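Tryptophan decarboxylase 1 (Oryza sativa subsp. japonica, PDB 6KHO) catalyses the pyridoxal-phosphate-dependent decarboxylation of tryptophan to tryptamine and of 5-hydroxytryptophan to serotonin, working as a homodimer. Local coordinates at residues His203-Tyr208 and Gly260-Val266; Leu249-Gln254 and Val287-Phe291; Glu451-Asp455 and Gly479-Val483; Glu310-His314 and Arg431-Leu435; Val281-Asp286 and Asp316-Val321. All blocks are in the same frame, centred on the assembly; numbering follows the deposited sequence.

How the contacts relate
Contacts 1, 2 and 5 form one connected region around the seven-stranded mixed sheet of the cofactor-binding domain. Contact 1 pairs two parallel strands, 205-210 and 262-269. About 10 Å away, centre to centre, contact 2 packs helix 246-258 against helix 281-289 over those strands. Contact 5 uses the earlier turns of helix 281-289, its centre about 13 Å from that of contact 2. Contact 4 touches contact 5 and joins the loop 310-314 to residues 431-435, far later in the chain, leading into strand 435-440 of the four-stranded antiparallel sheet. Contact 3, last to close, lies on that second sheet, its centre about 35 Å from that of contact 1. Contact 4 therefore links the large domain to the C-terminal part.

Contact 1. Residues His203-Tyr208 and Gly260-Val266; sequences HRLAVY and GLVPTYV
Strands 205-208 and 262-266 are parallel neighbours inside the mixed sheet that carries the cofactor, and Leu205 to Tyr208 pair with Val262 to Val266 along it. The ladder begins where Val262 N gives a hydrogen bond to Arg204 O, 2.8 Å. Val262 O then accepts Ala206 N at 2.9 Å, and from the opposite face of its plane Thr264 OG1, also at 2.9 Å, so that two donors grip one carbonyl. The threonine hydroxyl lies beside its own backbone N (chi1 -67°), which turns it back to its own strand. Thr264 N in turn reaches Ala206 O, but the next rung joins Tyr208 N to Tyr265 O at 3.0 Å. Strand 262-266 thus holds one extra residue, a beta bulge at Thr264, and buried Tyr265 N is left without a partner.

Apart from Thr264, side chains alternate between the two faces. Leu205 CD2 lies alongside Val262 CB at 3.7 Å, on the face that also bears Val207 and Tyr265 and is covered by helix 175-194. On the other face the Tyr208 ring runs beside Pro263, CE1 to CB 3.7 Å, and its hydroxyl is hydrogen-bonded to Asp256 of helix 246-258. At the start, Arg204 NH1 makes a weak, bent bond (129°) to the carbonyl O of Gly260, whose positive phi suits the Schellman ending of that helix. Such parallel strands with helices on both sides are the hallmark of the large domain of fold-type I pyridoxal-phosphate enzymes; Tyr265 comes within about 8 Å of the side chain of cofactor-binding Thr175.

Contact 2. Residues Leu249-Gln254 and Val287-Phe291; sequences LLEAMQ and VAARF
Met253 reaches from helix 246-258 toward Phe291 and the last turn of helix 281-289, and its successive atoms meet different partners. Its CB sits over one face of the Phe291 ring, displaced toward the rim, 4.0 Å from the centroid: a CH-pi contact. CG lies against the ring of Tyr208. SD then passes obliquely beside the phenylalanine ring, 4.7 Å from the centroid and 43° off its normal, a Met-aromatic contact in which a polarisable sulfur suits an aromatic neighbour. The bend at chi3, -91°, turns CE toward Val287 and Ala288, although the exact place of this methyl is uncertain. Being unbranched, the methionine chain can thread between Tyr208 and Phe291.

The same ring is bordered by Leu250, whose CD1 lies in the ring plane at its edge, 3.9 Å from Phe291 CZ. The backbone N of Gln254 comes to 3.6 Å from that CZ. At the other end of the interface, Val287 meets two leucines: its CG1 branch, anti to the backbone N (chi1 174°), lies 3.6 Å from Leu250 CB and 4.0 Å from Leu249 CD2.

Both helices lie on the same face of the large-domain sheet, with Leu249, Met253 and Ala288 resting on Val266 of strand 262-269, Phe291 on Pro263, and Leu249 with Met253 on Tyr208 of strand 205-210.

Contact 3. Residues Glu451-Asp455 and Gly479-Val483; sequences EEDAD and GGRFV
Arg481 lays one face of its guanidinium under Glu451, whose CB stands 4.0 Å above the plane near its rim. Glu451 OE1 lies over the same group too, a charge-only salt bridge with no N-H pointing at it and its place less sure. The Asp455 carboxylate and guanidinium planes are only 20° apart. Arg481 NE gives a hydrogen bond to Asp455 OD1 at 3.2 Å (145°), reaching the syn side of that oxygen somewhat out of the carboxylate plane. Arg481 NH2 comes to 2.7 Å from Asp455 OD2, a salt bridge whose hydrogen-bond angle is poor. Bends at chi2 and chi3 bring the arginine head to the helix.

Glu451 begins helix 451-468, where the helix end would probably favour its negative charge, and Asp455 follows one turn later. Arg481 lies at the turn end of the strand that runs to 487, which forms a beta-hairpin with strand 474-478 at one side of the four-stranded antiparallel C-terminal sheet; Gly479 and Gly480, both with positive phi, make the tight connection, as glycine readily can.

Phe482 N points straight at Asp455 OD1, but at 3.5 Å the bond is weak. Phe482 CB lies 3.8 Å from the same oxygen, while its ring leads away to stack on His475. Arg439, on the neighbouring strand 435-440, forms salt bridges with Asp455 OD1 and Glu451 OE2, so the two acids are shared by two arginines and probably offset their mutual repulsion.

Contact 4. Residues Glu310-His314 and Arg431-Leu435; sequences EFRHH and RNFAL
His314 NE2 is hydrogen-bonded to a water 2.6 Å away, and that water donates to Asn432 O at 2.9 Å, so one solvent molecule ties the side chain of the loop 310-314 to the backbone of residues 431-435. The water sits in the plane of the imidazole, at its edge, and at the edge of the Phe311 ring too. Asn432 O also meets that phenyl edge, 3.5 Å from Phe311 CE1.

Phe433 is the centre of the apolar part. Its CZ stands 3.6 Å above one face of the His314 ring, whose opposite face is met near its rim by His313 CE1; the Phe433 and imidazole planes are inclined at 58°. Phe311 and Phe433 run past each other in opposite directions, CD1 to CE1 3.9 Å, making a three-ring cluster of obliquely set rings. The backbone bearing Phe433 is braced by Arg431 NH1, which reaches a lone pair of Phe433 O at 2.8 Å, while Arg431 NE pairs with Glu416.

The side chain of Phe433 is about 7 Å from that of serotonin-binding Phe104. With both faces of the imidazole packed and its NE2 bonded to the water, the rotation of His314 is probably well fixed.

Contact 5. Residues Val281-Asp286 and Asp316-Val321; sequences VGAVAD and DGVERV
Arg320 NE points at Asp286 OD1, 2.8 Å away at a 153° angle, using the syn lone pair of that oxygen. The guanidinium presents its edge to the carboxylate, and a weak bond from Arg320 NH2 to Asp286 OD2, 3.3 Å, completes the salt bridge. A bend at chi3 (-72°) turns the end of the arginine across the helix, where NH2 passes 3.3 Å from Gly282 CA. Arginine suits this exposed position: its CB can rest against the helix, 4.0 Å from Ala285 CB, while its charge meets the acid.

Beneath it two glycines face each other. Gly282 CA and Gly317 CA are 3.7 Å apart, a closeness that depends on neither having a CB; the positive phi of Gly317 also favours glycine. Gly282 N, in the first turn of helix 281-289, makes a weak, long bond to Asp316 O. Helix 281-289 belongs to the helical layer over the large-domain sheet, and residues 316-321 are the approach to strand 323-326, so the contact presses the linker onto the helix just before the chain re-enters the sheet.

Deeper in, Val281 CG1 meets Val321 CG1 at 3.7 Å, crossing at about a right angle. Both valines rest on Val297 of strand 294-298, and Val321 O is held by Arg344. In the outer shell, Glu319 OE2 adds a salt bridge to Arg320 NH1 at 3.4 Å, placing the guanidinium between two acids. The 3-10 turn that carries these residues is fastened by Arg320 N bonding to Gly317 O.

Contact 1. Residues His203-Tyr208 and Gly260-Val266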
# COMPACT_ATOMS: atom_id res chain seq x y z
N HIS A 203 8.27 -13.87 -24.08
CA HIS A 203 7.08 -14.07 -24.90
C HIS A 203 6.69 -15.54 -25.06
O HIS A 203 5.66 -15.83 -25.67
CB HIS A 203 7.27 -13.43 -26.28
CG HIS A 203 8.12 -14.24 -27.20
ND1 HIS A 203 9.48 -14.38 -27.03
CD2 HIS A 203 7.80 -14.98 -28.29
CE1 HIS A 203 9.97 -15.16 -27.97
NE2 HIS A 203 8.97 -15.54 -28.75
N ARG A 204 7.47 -16.46 -24.50
CA ARG A 204 7.11 -17.87 -24.54
C ARG A 204 6.49 -18.39 -23.25
O ARG A 204 6.06 -19.54 -23.21
CB ARG A 204 8.35 -18.71 -24.89
CG ARG A 204 8.81 -18.55 -26.33
CD ARG A 204 9.75 -19.68 -26.77
NE ARG A 204 10.81 -19.93 -25.79
CZ ARG A 204 10.92 -21.04 -25.06
NH1 ARG A 204 10.03 -22.02 -25.19
NH2 ARG A 204 11.93 -21.18 -24.20
N LEU A 205 6.43 -17.57 -22.19
CA LEU A 205 5.83 -18.00 -20.93
C LEU A 205 4.31 -17.88 -21.00
O LEU A 205 3.77 -16.91 -21.53
CB LEU A 205 6.36 -17.16 -19.76
CG LEU A 205 7.88 -17.05 -19.58
CD1 LEU A 205 8.22 -16.45 -18.20
CD2 LEU A 205 8.56 -18.41 -19.73
N ALA A 206 3.62 -18.85 -20.42
CA ALA A 206 2.17 -18.83 -20.38
C ALA A 206 1.67 -18.95 -18.95
O ALA A 206 2.30 -19.60 -18.11
CB ALA A 206 1.57 -19.97 -21.22
N VAL A 207 0.51 -18.32 -18.68
CA VAL A 207 -0.12 -18.35 -17.36
C VAL A 207 -1.61 -18.65 -17.54
O VAL A 207 -2.19 -18.41 -18.60
CB VAL A 207 0.08 -17.02 -16.58
CG1 VAL A 207 1.55 -16.69 -16.47
CG2 VAL A 207 -0.68 -15.88 -17.23
N TYR A 208 -2.21 -19.17 -16.46
CA TYR A 208 -3.53 -19.79 -16.51
C TYR A 208 -4.39 -19.41 -15.31
O TYR A 208 -3.92 -19.43 -14.17
CB TYR A 208 -3.43 -21.33 -16.55
CG TYR A 208 -2.47 -21.80 -17.61
CD1 TYR A 208 -1.10 -21.81 -17.37
CD2 TYR A 208 -2.93 -22.22 -18.86
CE1 TYR A 208 -0.21 -22.20 -18.34
CE2 TYR A 208 -2.03 -22.63 -19.85
CZ TYR A 208 -0.67 -22.61 -19.57
OH TYR A 208 0.24 -23.01 -20.51
N GLY A 260 5.69 -25.48 -27.68
CA GLY A 260 6.93 -24.82 -27.33
C GLY A 260 6.81 -23.69 -26.33
O GLY A 260 7.81 -23.01 -26.07
N LEU A 261 5.63 -23.45 -25.76
CA LEU A 261 5.51 -22.45 -24.71
C LEU A 261 5.87 -23.06 -23.36
O LEU A 261 5.88 -24.28 -23.19
CB LEU A 261 4.09 -21.88 -24.66
CG LEU A 261 3.59 -21.24 -25.96
CD1 LEU A 261 2.14 -20.83 -25.82
CD2 LEU A 261 4.47 -20.05 -26.32
N VAL A 262 6.14 -22.19 -22.38
CA VAL A 262 6.50 -22.63 -21.03
C VAL A 262 5.38 -22.31 -20.05
O VAL A 262 5.23 -21.14 -19.66
CB VAL A 262 7.81 -21.98 -20.57
CG1 VAL A 262 8.21 -22.51 -19.20
CG2 VAL A 262 8.92 -22.20 -21.61
N PRO A 263 4.58 -23.29 -19.63
CA PRO A 263 3.57 -23.03 -18.61
C PRO A 263 4.24 -22.66 -17.30
O PRO A 263 5.10 -23.39 -16.80
CB PRO A 263 2.81 -24.36 -18.50
CG PRO A 263 3.13 -25.09 -19.77
CD PRO A 263 4.52 -24.68 -20.12
N THR A 264 3.84 -21.52 -16.75
CA THR A 264 4.63 -20.84 -15.73
C THR A 264 3.92 -20.68 -14.40
O THR A 264 4.57 -20.77 -13.36
CB THR A 264 5.07 -19.46 -16.27
OG1 THR A 264 6.00 -19.64 -17.36
CG2 THR A 264 5.73 -18.60 -15.18
N TYR A 265 2.59 -20.51 -14.39
CA TYR A 265 1.89 -20.05 -13.20
C TYR A 265 0.40 -20.30 -13.39
O TYR A 265 -0.14 -20.03 -14.47
CB TYR A 265 2.17 -18.56 -12.98
CG TYR A 265 1.59 -17.88 -11.74
CD1 TYR A 265 0.23 -17.64 -11.60
CD2 TYR A 265 2.45 -17.39 -10.75
CE1 TYR A 265 -0.27 -16.97 -10.46
CE2 TYR A 265 1.96 -16.72 -9.62
CZ TYR A 265 0.61 -16.52 -9.48
OH TYR A 265 0.16 -15.81 -8.37
N VAL A 266 -0.24 -20.83 -12.35
CA VAL A 266 -1.69 -21.05 -12.33
C VAL A 266 -2.27 -20.35 -11.10
O VAL A 266 -1.74 -20.50 -9.99
CB VAL A 266 -2.04 -22.55 -12.29
CG1 VAL A 266 -3.54 -22.74 -12.27
CG2 VAL A 266 -1.42 -23.32 -13.49

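Contact 2. Residues Leu249-Gln254 and Val287-Phe291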
# COMPACT_ATOMS: atom_id res chain seq x y z
N LEU A 249 -7.99 -27.41 -17.56
CA LEU A 249 -6.70 -26.79 -17.30
C LEU A 249 -5.56 -27.63 -17.88
O LEU A 249 -4.64 -27.09 -18.53
CB LEU A 249 -6.51 -26.59 -15.79
CG LEU A 249 -5.11 -26.17 -15.36
CD1 LEU A 249 -4.77 -24.78 -15.87
CD2 LEU A 249 -4.95 -26.26 -13.84
N LEU A 250 -5.60 -28.95 -17.67
CA LEU A 250 -4.55 -29.82 -18.19
C LEU A 250 -4.48 -29.77 -19.71
O LEU A 250 -3.38 -29.74 -20.29
CB LEU A 250 -4.79 -31.26 -17.71
CG LEU A 250 -3.85 -32.36 -18.23
CD1 LEU A 250 -2.39 -31.96 -18.15
CD2 LEU A 250 -4.08 -33.64 -17.45
N GLU A 251 -5.63 -29.73 -20.38
CA GLU A 251 -5.61 -29.66 -21.84
C GLU A 251 -4.99 -28.36 -22.32
O GLU A 251 -4.17 -28.37 -23.25
CB GLU A 251 -7.03 -29.84 -22.37
CG GLU A 251 -7.21 -29.42 -23.79
CD GLU A 251 -8.68 -29.26 -24.14
OE1 GLU A 251 -9.00 -29.14 -25.35
OE2 GLU A 251 -9.52 -29.24 -23.20
N ALA A 252 -5.32 -27.23 -21.68
CA ALA A 252 -4.74 -25.95 -22.08
C ALA A 252 -3.23 -25.93 -21.86
O ALA A 252 -2.47 -25.46 -22.72
CB ALA A 252 -5.40 -24.80 -21.31
N MET A 253 -2.77 -26.41 -20.70
CA MET A 253 -1.35 -26.36 -20.39
C MET A 253 -0.56 -27.33 -21.27
O MET A 253 0.55 -27.00 -21.71
CB MET A 253 -1.12 -26.68 -18.91
CG MET A 253 -1.70 -25.66 -17.93
SD MET A 253 -0.88 -25.80 -16.34
CE MET A 253 -1.88 -26.92 -15.55
N GLN A 254 -1.11 -28.52 -21.51
CA GLN A 254 -0.44 -29.49 -22.38
C GLN A 254 -0.32 -28.95 -23.80
O GLN A 254 0.74 -29.04 -24.43
CB GLN A 254 -1.21 -30.82 -22.36
CG GLN A 254 -0.46 -32.00 -23.00
CD GLN A 254 0.90 -32.24 -22.39
OE1 GLN A 254 1.92 -31.81 -22.93
NE2 GLN A 254 0.93 -32.91 -21.25
N VAL A 287 -2.26 -31.05 -11.49
CA VAL A 287 -2.14 -30.76 -12.92
C VAL A 287 -0.92 -29.88 -13.18
O VAL A 287 -0.10 -30.16 -14.06
CB VAL A 287 -3.44 -30.14 -13.45
CG1 VAL A 287 -3.26 -29.72 -14.86
CG2 VAL A 287 -4.57 -31.15 -13.38
N ALA A 288 -0.76 -28.82 -12.38
CA ALA A 288 0.33 -27.89 -12.62
C ALA A 288 1.68 -28.53 -12.35
O ALA A 288 2.69 -28.12 -12.93
CB ALA A 288 0.15 -26.64 -11.76
N ALA A 289 1.73 -29.53 -11.46
CA ALA A 289 2.99 -30.17 -11.14
C ALA A 289 3.56 -30.94 -12.34
O ALA A 289 4.77 -31.14 -12.41
CB ALA A 289 2.82 -31.10 -9.95
N ARG A 290 2.71 -31.35 -13.28
CA ARG A 290 3.20 -31.97 -14.50
C ARG A 290 4.10 -31.04 -15.29
O ARG A 290 4.92 -31.50 -16.09
CB ARG A 290 2.03 -32.42 -15.39
CG ARG A 290 1.03 -33.33 -14.71
CD ARG A 290 0.34 -34.26 -15.71
NE ARG A 290 -0.24 -35.42 -15.05
CZ ARG A 290 0.23 -36.66 -15.17
NH1 ARG A 290 1.30 -36.90 -15.92
NH2 ARG A 290 -0.36 -37.67 -14.53
N PHE A 291 3.97 -29.72 -15.08
CA PHE A 291 4.74 -28.73 -15.81
C PHE A 291 5.68 -27.93 -14.91
O PHE A 291 6.37 -27.04 -15.42
CB PHE A 291 3.79 -27.80 -16.56
CG PHE A 291 2.76 -28.54 -17.36
CD1 PHE A 291 3.02 -28.93 -18.66
CD2 PHE A 291 1.55 -28.89 -16.79
CE1 PHE A 291 2.08 -29.64 -19.39
CE2 PHE A 291 0.60 -29.59 -17.50
CZ PHE A 291 0.86 -29.97 -18.81

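Contact 3. Residues Glu451-Asp455 and Gly479-Val483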
# COMPACT_ATOMS: atom_id res chain seq x y z
N GLU A 451 -36.44 -14.70 -21.11
CA GLU A 451 -35.31 -14.49 -20.22
C GLU A 451 -34.58 -13.18 -20.51
O GLU A 451 -33.94 -12.62 -19.61
CB GLU A 451 -34.35 -15.68 -20.31
CG GLU A 451 -34.89 -16.89 -19.58
CD GLU A 451 -33.88 -17.49 -18.65
OE1 GLU A 451 -32.68 -17.24 -18.84
OE2 GLU A 451 -34.30 -18.18 -17.70
N GLU A 452 -34.68 -12.67 -21.74
CA GLU A 452 -34.19 -11.32 -22.01
C GLU A 452 -35.03 -10.28 -21.29
O GLU A 452 -34.52 -9.24 -20.85
CB GLU A 452 -34.17 -11.04 -23.51
CG GLU A 452 -33.30 -11.99 -24.33
CD GLU A 452 -34.02 -13.25 -24.78
OE1 GLU A 452 -33.59 -13.84 -25.79
OE2 GLU A 452 -35.01 -13.65 -24.12
N ASP A 453 -36.34 -10.53 -21.17
CA ASP A 453 -37.19 -9.67 -20.37
C ASP A 453 -36.80 -9.74 -18.90
O ASP A 453 -36.61 -8.70 -18.24
CB ASP A 453 -38.66 -10.07 -20.54
CG ASP A 453 -39.22 -9.70 -21.91
OD1 ASP A 453 -38.61 -8.87 -22.62
OD2 ASP A 453 -40.28 -10.25 -22.27
N ALA A 454 -36.67 -10.96 -18.36
CA ALA A 454 -36.28 -11.13 -16.96
C ALA A 454 -34.95 -10.44 -16.67
O ALA A 454 -34.74 -9.95 -15.55
CB ALA A 454 -36.19 -12.62 -16.62
N ASP A 455 -34.06 -10.39 -17.65
CA ASP A 455 -32.83 -9.62 -17.49
C ASP A 455 -33.14 -8.16 -17.18
O ASP A 455 -32.64 -7.60 -16.19
CB ASP A 455 -31.96 -9.73 -18.75
CG ASP A 455 -31.17 -11.02 -18.81
OD1 ASP A 455 -31.36 -11.89 -17.93
OD2 ASP A 455 -30.35 -11.17 -19.75
N GLY A 479 -23.46 -17.24 -16.36
CA GLY A 479 -23.97 -18.01 -17.48
C GLY A 479 -24.86 -17.18 -18.38
O GLY A 479 -26.02 -17.54 -18.62
N GLY A 480 -24.34 -16.05 -18.85
CA GLY A 480 -25.06 -15.17 -19.76
C GLY A 480 -26.29 -14.50 -19.19
O GLY A 480 -27.06 -13.89 -19.95
N ARG A 481 -26.49 -14.57 -17.88
CA ARG A 481 -27.70 -14.08 -17.23
C ARG A 481 -27.40 -12.92 -16.29
O ARG A 481 -26.36 -12.91 -15.61
CB ARG A 481 -28.39 -15.21 -16.46
CG ARG A 481 -28.90 -16.31 -17.35
CD ARG A 481 -30.37 -16.13 -17.64
NE ARG A 481 -30.68 -14.97 -18.48
CZ ARG A 481 -30.36 -14.84 -19.77
NH1 ARG A 481 -29.74 -15.80 -20.42
NH2 ARG A 481 -30.69 -13.73 -20.42
N PHE A 482 -28.31 -11.95 -16.25
CA PHE A 482 -28.24 -10.85 -15.28
C PHE A 482 -28.64 -11.38 -13.91
O PHE A 482 -29.74 -11.91 -13.74
CB PHE A 482 -29.16 -9.71 -15.71
CG PHE A 482 -28.87 -8.40 -15.04
CD1 PHE A 482 -29.38 -8.12 -13.78
CD2 PHE A 482 -28.10 -7.44 -15.67
CE1 PHE A 482 -29.12 -6.91 -13.17
CE2 PHE A 482 -27.84 -6.22 -15.07
CZ PHE A 482 -28.36 -5.96 -13.81
N VAL A 483 -27.75 -11.22 -12.93
CA VAL A 483 -27.93 -11.78 -11.60
C VAL A 483 -27.67 -10.69 -10.56
O VAL A 483 -26.77 -9.85 -10.73
CB VAL A 483 -27.01 -13.00 -11.38
CG1 VAL A 483 -27.02 -13.45 -9.93
CG2 VAL A 483 -27.42 -14.14 -12.31

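Contact 4. Residues Glu310-His314 and Arg431-Leu435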
# COMPACT_ATOMS: atom_id res chain seq x y z
N GLU A 310 -15.79 -26.56 9.45
CA GLU A 310 -16.72 -26.96 8.40
C GLU A 310 -16.43 -26.30 7.06
O GLU A 310 -17.02 -26.71 6.05
CB GLU A 310 -18.16 -26.64 8.84
CG GLU A 310 -18.47 -25.16 8.87
CD GLU A 310 -18.34 -24.55 10.26
OE1 GLU A 310 -19.04 -23.54 10.52
OE2 GLU A 310 -17.55 -25.07 11.08
N PHE A 311 -15.54 -25.30 7.00
CA PHE A 311 -15.15 -24.69 5.74
C PHE A 311 -13.72 -25.03 5.33
O PHE A 311 -13.36 -24.79 4.18
CB PHE A 311 -15.29 -23.16 5.81
CG PHE A 311 -16.70 -22.70 6.03
CD1 PHE A 311 -17.63 -22.75 5.00
CD2 PHE A 311 -17.11 -22.21 7.27
CE1 PHE A 311 -18.92 -22.33 5.20
CE2 PHE A 311 -18.41 -21.81 7.48
CZ PHE A 311 -19.32 -21.86 6.44
N ARG A 312 -12.92 -25.59 6.24
CA ARG A 312 -11.51 -25.81 5.96
C ARG A 312 -11.29 -26.81 4.83
O ARG A 312 -10.20 -26.85 4.25
CB ARG A 312 -10.82 -26.25 7.26
CG ARG A 312 -9.31 -26.47 7.19
CD ARG A 312 -8.55 -25.38 6.43
NE ARG A 312 -7.13 -25.72 6.37
CZ ARG A 312 -6.62 -26.66 5.57
NH1 ARG A 312 -7.40 -27.35 4.75
NH2 ARG A 312 -5.31 -26.91 5.61
N HIS A 313 -12.31 -27.59 4.45
CA HIS A 313 -12.15 -28.53 3.34
C HIS A 313 -11.95 -27.83 2.01
O HIS A 313 -11.38 -28.43 1.09
CB HIS A 313 -13.35 -29.48 3.25
CG HIS A 313 -14.63 -28.80 2.89
ND1 HIS A 313 -15.06 -28.65 1.59
CD2 HIS A 313 -15.58 -28.21 3.67
CE1 HIS A 313 -16.22 -28.01 1.58
NE2 HIS A 313 -16.55 -27.73 2.83
N HIS A 314 -12.40 -26.57 1.87
CA HIS A 314 -12.16 -25.83 0.64
C HIS A 314 -10.68 -25.57 0.39
O HIS A 314 -10.32 -25.18 -0.73
CB HIS A 314 -12.91 -24.49 0.67
CG HIS A 314 -14.40 -24.63 0.63
ND1 HIS A 314 -15.07 -25.18 -0.45
CD2 HIS A 314 -15.35 -24.31 1.54
CE1 HIS A 314 -16.36 -25.17 -0.20
NE2 HIS A 314 -16.56 -24.65 0.99
N ARG A 431 -24.97 -21.72 -2.54
CA ARG A 431 -24.32 -20.75 -1.66
C ARG A 431 -23.27 -21.46 -0.82
O ARG A 431 -23.60 -22.36 -0.04
CB ARG A 431 -25.36 -20.06 -0.76
CG ARG A 431 -24.77 -19.11 0.31
CD ARG A 431 -25.71 -18.97 1.52
NE ARG A 431 -26.05 -20.27 2.07
CZ ARG A 431 -25.22 -21.01 2.81
NH1 ARG A 431 -24.01 -20.57 3.10
NH2 ARG A 431 -25.61 -22.21 3.25
N ASN A 432 -22.00 -21.07 -0.98
CA ASN A 432 -20.92 -21.66 -0.20
C ASN A 432 -20.60 -20.87 1.07
O ASN A 432 -20.20 -21.47 2.08
CB ASN A 432 -19.64 -21.77 -1.04
CG ASN A 432 -19.77 -22.78 -2.16
OD1 ASN A 432 -20.21 -23.90 -1.92
ND2 ASN A 432 -19.39 -22.39 -3.38
N PHE A 433 -20.76 -19.55 1.04
CA PHE A 433 -20.33 -18.72 2.16
C PHE A 433 -21.44 -17.75 2.55
O PHE A 433 -22.55 -18.19 2.88
CB PHE A 433 -19.02 -18.02 1.79
CG PHE A 433 -17.95 -18.99 1.34
CD1 PHE A 433 -17.32 -19.82 2.26
CD2 PHE A 433 -17.62 -19.12 0.00
CE1 PHE A 433 -16.35 -20.73 1.86
CE2 PHE A 433 -16.65 -20.03 -0.42
CZ PHE A 433 -16.01 -20.83 0.51
N ALA A 434 -21.19 -16.44 2.52
CA ALA A 434 -22.20 -15.47 2.95
C ALA A 434 -22.73 -14.63 1.79
O ALA A 434 -23.32 -13.57 2.02
CB ALA A 434 -21.65 -14.57 4.05
N LEU A 435 -22.54 -15.09 0.55
CA LEU A 435 -23.04 -14.41 -0.63
C LEU A 435 -24.12 -15.28 -1.27
O LEU A 435 -23.91 -16.48 -1.49
CB LEU A 435 -21.92 -14.13 -1.63
CG LEU A 435 -22.31 -13.72 -3.06
CD1 LEU A 435 -22.69 -12.24 -3.13
CD2 LEU A 435 -21.18 -14.04 -4.03
O HOH W 1 -18.95 -24.04 1.93

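Contact 5. Residues Val281-Asp286 and Asp316-Val321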
# COMPACT_ATOMS: atom_id res chain seq x y z
N VAL A 281 -8.50 -27.19 -5.22
CA VAL A 281 -7.11 -26.76 -5.06
C VAL A 281 -6.14 -27.91 -5.31
O VAL A 281 -5.17 -27.77 -6.05
CB VAL A 281 -6.89 -26.14 -3.67
CG1 VAL A 281 -5.42 -25.88 -3.43
CG2 VAL A 281 -7.71 -24.84 -3.52
N GLY A 282 -6.38 -29.05 -4.66
CA GLY A 282 -5.48 -30.18 -4.83
C GLY A 282 -5.40 -30.66 -6.27
O GLY A 282 -4.31 -30.89 -6.81
N ALA A 283 -6.55 -30.79 -6.93
CA ALA A 283 -6.55 -31.26 -8.31
C ALA A 283 -5.82 -30.29 -9.24
O ALA A 283 -5.16 -30.72 -10.19
CB ALA A 283 -7.98 -31.49 -8.80
N VAL A 284 -5.90 -28.99 -8.96
CA VAL A 284 -5.19 -28.00 -9.78
C VAL A 284 -3.68 -28.13 -9.57
O VAL A 284 -2.90 -28.06 -10.53
CB VAL A 284 -5.68 -26.58 -9.44
CG1 VAL A 284 -4.75 -25.52 -10.04
CG2 VAL A 284 -7.09 -26.39 -9.96
N ALA A 285 -3.25 -28.26 -8.32
CA ALA A 285 -1.82 -28.36 -8.04
C ALA A 285 -1.22 -29.59 -8.71
O ALA A 285 -0.10 -29.55 -9.22
CB ALA A 285 -1.59 -28.42 -6.53
N ASP A 286 -1.97 -30.70 -8.72
CA ASP A 286 -1.48 -31.92 -9.35
C ASP A 286 -1.30 -31.72 -10.85
O ASP A 286 -0.30 -32.15 -11.43
CB ASP A 286 -2.44 -33.06 -9.06
CG ASP A 286 -2.44 -33.44 -7.59
OD1 ASP A 286 -1.56 -32.95 -6.85
OD2 ASP A 286 -3.34 -34.21 -7.17
N ASP A 316 -8.31 -28.01 1.11
CA ASP A 316 -7.59 -29.27 0.97
C ASP A 316 -6.74 -29.25 -0.30
O ASP A 316 -7.20 -28.83 -1.37
CB ASP A 316 -8.57 -30.44 0.96
CG ASP A 316 -9.19 -30.68 2.34
OD1 ASP A 316 -8.84 -29.93 3.29
OD2 ASP A 316 -10.01 -31.60 2.48
N GLY A 317 -5.49 -29.67 -0.18
CA GLY A 317 -4.54 -29.58 -1.26
C GLY A 317 -3.60 -28.39 -1.17
O GLY A 317 -2.62 -28.34 -1.93
N VAL A 318 -3.88 -27.43 -0.27
CA VAL A 318 -3.03 -26.26 -0.15
C VAL A 318 -1.61 -26.66 0.21
O VAL A 318 -0.65 -25.96 -0.14
CB VAL A 318 -3.62 -25.26 0.88
CG1 VAL A 318 -3.56 -25.85 2.29
CG2 VAL A 318 -2.88 -23.94 0.83
N GLU A 319 -1.43 -27.81 0.88
CA GLU A 319 -0.09 -28.30 1.17
C GLU A 319 0.73 -28.58 -0.08
O GLU A 319 1.94 -28.80 0.03
CB GLU A 319 -0.17 -29.56 2.04
CG GLU A 319 -0.72 -30.79 1.33
CD GLU A 319 -2.25 -30.87 1.36
OE1 GLU A 319 -2.91 -29.87 1.74
OE2 GLU A 319 -2.79 -31.94 1.00
N ARG A 320 0.11 -28.58 -1.26
CA ARG A 320 0.83 -28.82 -2.51
C ARG A 320 0.97 -27.59 -3.39
O ARG A 320 1.51 -27.71 -4.49
CB ARG A 320 0.14 -29.95 -3.29
CG ARG A 320 0.03 -31.25 -2.51
CD ARG A 320 -0.08 -32.47 -3.43
NE ARG A 320 -1.38 -32.55 -4.10
CZ ARG A 320 -2.53 -32.82 -3.48
NH1 ARG A 320 -2.57 -33.04 -2.17
NH2 ARG A 320 -3.66 -32.89 -4.18
N VAL A 321 0.51 -26.41 -2.96
CA VAL A 321 0.63 -25.21 -3.76
C VAL A 321 1.84 -24.41 -3.30
O VAL A 321 2.46 -24.71 -2.28
CB VAL A 321 -0.66 -24.34 -3.72
CG1 VAL A 321 -1.86 -25.16 -4.12
CG2 VAL A 321 -0.84 -23.72 -2.35